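Peroxinectin A (Dictyostelium discoideum, PDB 6ERC) is a secreted haem peroxidase that uses hydrogen peroxide to oxidise phenolic donors and also iodide and thiocyanate. Local coordinates at residues G147-S159 with F251-Q263. Residues are numbered along the deposited sequence; the frame is centred on the assembly and turned at random.
With NA (sodium ion), chain K.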
# COMPACT_ATOMS: atom_id res chain seq x y z
N GLY A 147 4.89 -9.00 7.40
CA GLY A 147 4.99 -8.52 8.77
C GLY A 147 4.17 -7.26 8.98
O GLY A 147 4.24 -6.33 8.17
N SER A 148 3.39 -7.22 10.06
CA SER A 148 2.50 -6.09 10.30
C SER A 148 3.23 -4.84 10.77
O SER A 148 2.66 -3.75 10.71
CB SER A 148 1.44 -6.48 11.34
OG SER A 148 0.66 -7.57 10.88
N TYR A 149 4.46 -4.98 11.25
CA TYR A 149 5.21 -3.84 11.74
C TYR A 149 5.88 -3.09 10.60
O TYR A 149 6.26 -3.68 9.58
CB TYR A 149 6.27 -4.29 12.75
CG TYR A 149 5.71 -5.01 13.95
CD1 TYR A 149 5.25 -4.30 15.05
CD2 TYR A 149 5.65 -6.39 13.99
CE1 TYR A 149 4.74 -4.95 16.16
CE2 TYR A 149 5.14 -7.05 15.09
CZ TYR A 149 4.68 -6.33 16.17
OH TYR A 149 4.17 -6.99 17.27
N ILE A 150 6.00 -1.77 10.76
CA ILE A 150 6.79 -0.96 9.85
C ILE A 150 8.25 -1.22 10.19
O ILE A 150 8.82 -0.59 11.09
CB ILE A 150 6.43 0.53 9.97
CG1 ILE A 150 4.97 0.75 9.56
CG2 ILE A 150 7.34 1.37 9.09
CD1 ILE A 150 4.42 2.12 9.89
N ASP A 151 8.87 -2.16 9.47
CA ASP A 151 10.17 -2.71 9.85
C ASP A 151 11.14 -2.78 8.68
O ASP A 151 12.12 -3.53 8.74
CB ASP A 151 9.99 -4.10 10.47
CG ASP A 151 9.27 -5.07 9.55
OD1 ASP A 151 8.87 -4.66 8.44
OD2 ASP A 151 9.10 -6.25 9.94
N GLY A 152 10.88 -2.02 7.62
CA GLY A 152 11.79 -1.98 6.49
C GLY A 152 11.85 -3.24 5.67
O GLY A 152 12.74 -3.37 4.83
N ASN A 153 10.92 -4.18 5.88
CA ASN A 153 10.89 -5.39 5.06
C ASN A 153 10.88 -5.06 3.58
O ASN A 153 11.34 -5.87 2.76
CB ASN A 153 9.66 -6.23 5.41
CG ASN A 153 8.36 -5.58 4.95
OD1 ASN A 153 7.75 -4.80 5.68
ND2 ASN A 153 7.94 -5.89 3.73
N VAL A 154 10.36 -3.89 3.22
CA VAL A 154 10.35 -3.46 1.83
C VAL A 154 11.77 -3.41 1.26
O VAL A 154 11.96 -3.64 0.06
CB VAL A 154 9.65 -2.09 1.72
CG1 VAL A 154 10.36 -1.05 2.58
CG2 VAL A 154 9.59 -1.63 0.27
N LEU A 155 12.77 -3.13 2.09
CA LEU A 155 14.15 -3.07 1.63
C LEU A 155 14.93 -4.34 1.91
O LEU A 155 15.70 -4.79 1.05
CB LEU A 155 14.88 -1.89 2.28
CG LEU A 155 14.36 -0.48 2.00
CD1 LEU A 155 15.25 0.53 2.69
CD2 LEU A 155 14.29 -0.18 0.50
N TYR A 156 14.75 -4.94 3.08
CA TYR A 156 15.64 -6.00 3.54
C TYR A 156 15.03 -7.40 3.44
O TYR A 156 15.73 -8.38 3.73
CB TYR A 156 16.05 -5.72 4.99
CG TYR A 156 16.49 -4.29 5.20
CD1 TYR A 156 17.72 -3.85 4.74
CD2 TYR A 156 15.66 -3.38 5.84
CE1 TYR A 156 18.12 -2.54 4.92
CE2 TYR A 156 16.05 -2.07 6.02
CZ TYR A 156 17.29 -1.65 5.56
OH TYR A 156 17.69 -0.35 5.74
N GLY A 157 13.77 -7.51 3.02
CA GLY A 157 13.15 -8.81 2.86
C GLY A 157 12.54 -9.34 4.14
O GLY A 157 12.66 -8.76 5.22
N ASN A 158 11.87 -10.48 4.01
CA ASN A 158 11.07 -11.04 5.08
C ASN A 158 11.76 -12.19 5.81
O ASN A 158 11.10 -12.94 6.53
CB ASN A 158 9.72 -11.52 4.53
CG ASN A 158 8.88 -10.38 3.98
OD1 ASN A 158 8.72 -10.25 2.77
ND2 ASN A 158 8.33 -9.55 4.87
N SER A 159 13.08 -12.33 5.67
CA SER A 159 13.80 -13.38 6.38
C SER A 159 15.29 -13.10 6.31
O SER A 159 15.74 -12.18 5.61
CB SER A 159 13.49 -14.77 5.81
OG SER A 159 13.98 -14.89 4.48
N PHE A 251 25.55 -3.07 9.18
CA PHE A 251 24.27 -3.23 8.50
C PHE A 251 23.11 -2.98 9.46
O PHE A 251 22.21 -2.18 9.16
CB PHE A 251 24.17 -4.64 7.90
CG PHE A 251 22.78 -4.99 7.45
CD1 PHE A 251 22.33 -4.59 6.20
CD2 PHE A 251 21.92 -5.69 8.28
CE1 PHE A 251 21.06 -4.90 5.78
CE2 PHE A 251 20.65 -6.00 7.87
CZ PHE A 251 20.21 -5.61 6.62
N GLN A 252 23.10 -3.66 10.61
CA GLN A 252 21.99 -3.53 11.54
C GLN A 252 21.82 -2.09 12.00
O GLN A 252 20.70 -1.56 12.02
CB GLN A 252 22.19 -4.46 12.73
CG GLN A 252 22.16 -5.94 12.38
CD GLN A 252 20.86 -6.36 11.71
OE1 GLN A 252 19.85 -5.65 11.77
NE2 GLN A 252 20.88 -7.51 11.05
N GLN A 253 22.91 -1.43 12.37
CA GLN A 253 22.83 -0.03 12.76
C GLN A 253 22.29 0.83 11.62
O GLN A 253 21.56 1.80 11.85
CB GLN A 253 24.20 0.47 13.21
CG GLN A 253 24.69 -0.13 14.52
CD GLN A 253 24.03 0.46 15.77
OE1 GLN A 253 24.33 0.03 16.88
NE2 GLN A 253 23.15 1.44 15.59
N SER A 254 22.64 0.48 10.38
CA SER A 254 22.08 1.19 9.23
C SER A 254 20.62 0.82 9.01
O SER A 254 19.79 1.70 8.76
CB SER A 254 22.91 0.89 7.98
OG SER A 254 24.25 1.30 8.14
N ARG A 255 20.30 -0.47 9.10
CA ARG A 255 18.90 -0.90 9.00
C ARG A 255 18.05 -0.19 10.04
O ARG A 255 16.92 0.24 9.74
CB ARG A 255 18.81 -2.42 9.16
CG ARG A 255 17.37 -2.95 9.21
CD ARG A 255 17.29 -4.43 8.84
NE ARG A 255 17.18 -5.32 10.00
CZ ARG A 255 16.04 -5.78 10.51
NH1 ARG A 255 14.87 -5.45 9.97
NH2 ARG A 255 16.06 -6.58 11.57
N SER A 256 18.56 -0.06 11.27
CA SER A 256 17.79 0.57 12.33
C SER A 256 17.48 2.02 12.01
O SER A 256 16.37 2.50 12.27
CB SER A 256 18.55 0.46 13.66
OG SER A 256 17.75 0.88 14.74
N CYS A 257 18.44 2.74 11.43
CA CYS A 257 18.21 4.15 11.08
C CYS A 257 17.15 4.27 10.00
O CYS A 257 16.26 5.13 10.09
CB CYS A 257 19.52 4.80 10.61
SG CYS A 257 20.83 4.90 11.84
N ILE A 258 17.23 3.45 8.96
CA ILE A 258 16.29 3.53 7.85
C ILE A 258 14.87 3.24 8.33
O ILE A 258 13.91 3.92 7.94
CB ILE A 258 16.71 2.58 6.71
CG1 ILE A 258 18.06 3.01 6.14
CG2 ILE A 258 15.64 2.53 5.63
CD1 ILE A 258 18.07 4.39 5.49
N ILE A 259 14.71 2.22 9.17
CA ILE A 259 13.41 1.92 9.75
C ILE A 259 12.87 3.15 10.47
O ILE A 259 11.71 3.54 10.30
CB ILE A 259 13.50 0.70 10.68
CG1 ILE A 259 13.75 -0.56 9.85
CG2 ILE A 259 12.24 0.55 11.52
CD1 ILE A 259 14.12 -1.76 10.66
N GLU A 260 13.71 3.78 11.29
CA GLU A 260 13.31 5.02 11.95
C GLU A 260 12.96 6.10 10.94
O GLU A 260 12.01 6.86 11.14
CB GLU A 260 14.42 5.51 12.88
CG GLU A 260 14.21 6.93 13.40
CD GLU A 260 15.22 7.34 14.45
OE1 GLU A 260 15.90 6.45 15.01
OE2 GLU A 260 15.34 8.55 14.71
N GLN A 261 13.73 6.19 9.85
CA GLN A 261 13.44 7.20 8.84
C GLN A 261 12.09 6.95 8.19
O GLN A 261 11.31 7.89 7.96
CB GLN A 261 14.55 7.21 7.78
CG GLN A 261 14.40 8.30 6.73
CD GLN A 261 14.42 9.69 7.32
OE1 GLN A 261 15.48 10.30 7.48
NE2 GLN A 261 13.25 10.21 7.65
N ILE A 262 11.77 5.69 7.88
CA ILE A 262 10.47 5.36 7.32
C ILE A 262 9.37 5.71 8.31
O ILE A 262 8.37 6.36 7.96
CB ILE A 262 10.41 3.87 6.91
CG1 ILE A 262 11.41 3.58 5.79
CG2 ILE A 262 9.00 3.49 6.46
CD1 ILE A 262 11.66 2.11 5.55
N GLN A 263 9.53 5.30 9.56
CA GLN A 263 8.50 5.55 10.57
C GLN A 263 8.26 7.04 10.75
O GLN A 263 7.10 7.48 10.81
CB GLN A 263 8.90 4.89 11.89
CG GLN A 263 8.84 3.38 11.86
CD GLN A 263 9.19 2.76 13.20
OE1 GLN A 263 9.65 3.44 14.11
NE2 GLN A 263 8.95 1.46 13.32
NA NA K . 6.54 -5.12 7.76
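G152 and I259 bring the two backbones closest, their CA atoms 5.3 Å apart, where the 147-152 loop passes the long helix 247-275 and leads through G152, the N-cap, into helix 153-156. G152 has positive phi, and a CB modelled on it lies 3.1 Å from I259 CG1, a tight fit. Two residues before G152, I150 O accepts from Q263 NE2 at 3.0 Å (N-H...O 148°), the donor in the carbonyl plane, while I150 CG2 rests on Q263 CG and I262 CG2. I259 CD1 abuts D151 O at 3.3 Å. On helix 153-156, Y156 holds CG anti to its carbonyl carbon, which lays the ring alongside R255. R255 CD lies 3.8 Å from the centroid of the Y156 ring, 20° off its normal, a CH-pi contact; L155 CB backs the opposite face. F251 CZ meets Y156 CD1 obliquely at 3.6 Å, ring planes at 90°, and I258 CB lies at the edge of the Y156 ring, 3.2 Å from Y156 OH. Replacing Y156 with alanine would probably open a gap between R255, F251 and I258. Sodium is held by G147 O, Y149 O, D151 OD1, N153 OD1 and N82 O, probably a counterpart of the calcium site of mammalian peroxidases, tied through N82 to H81, the likely distal histidine.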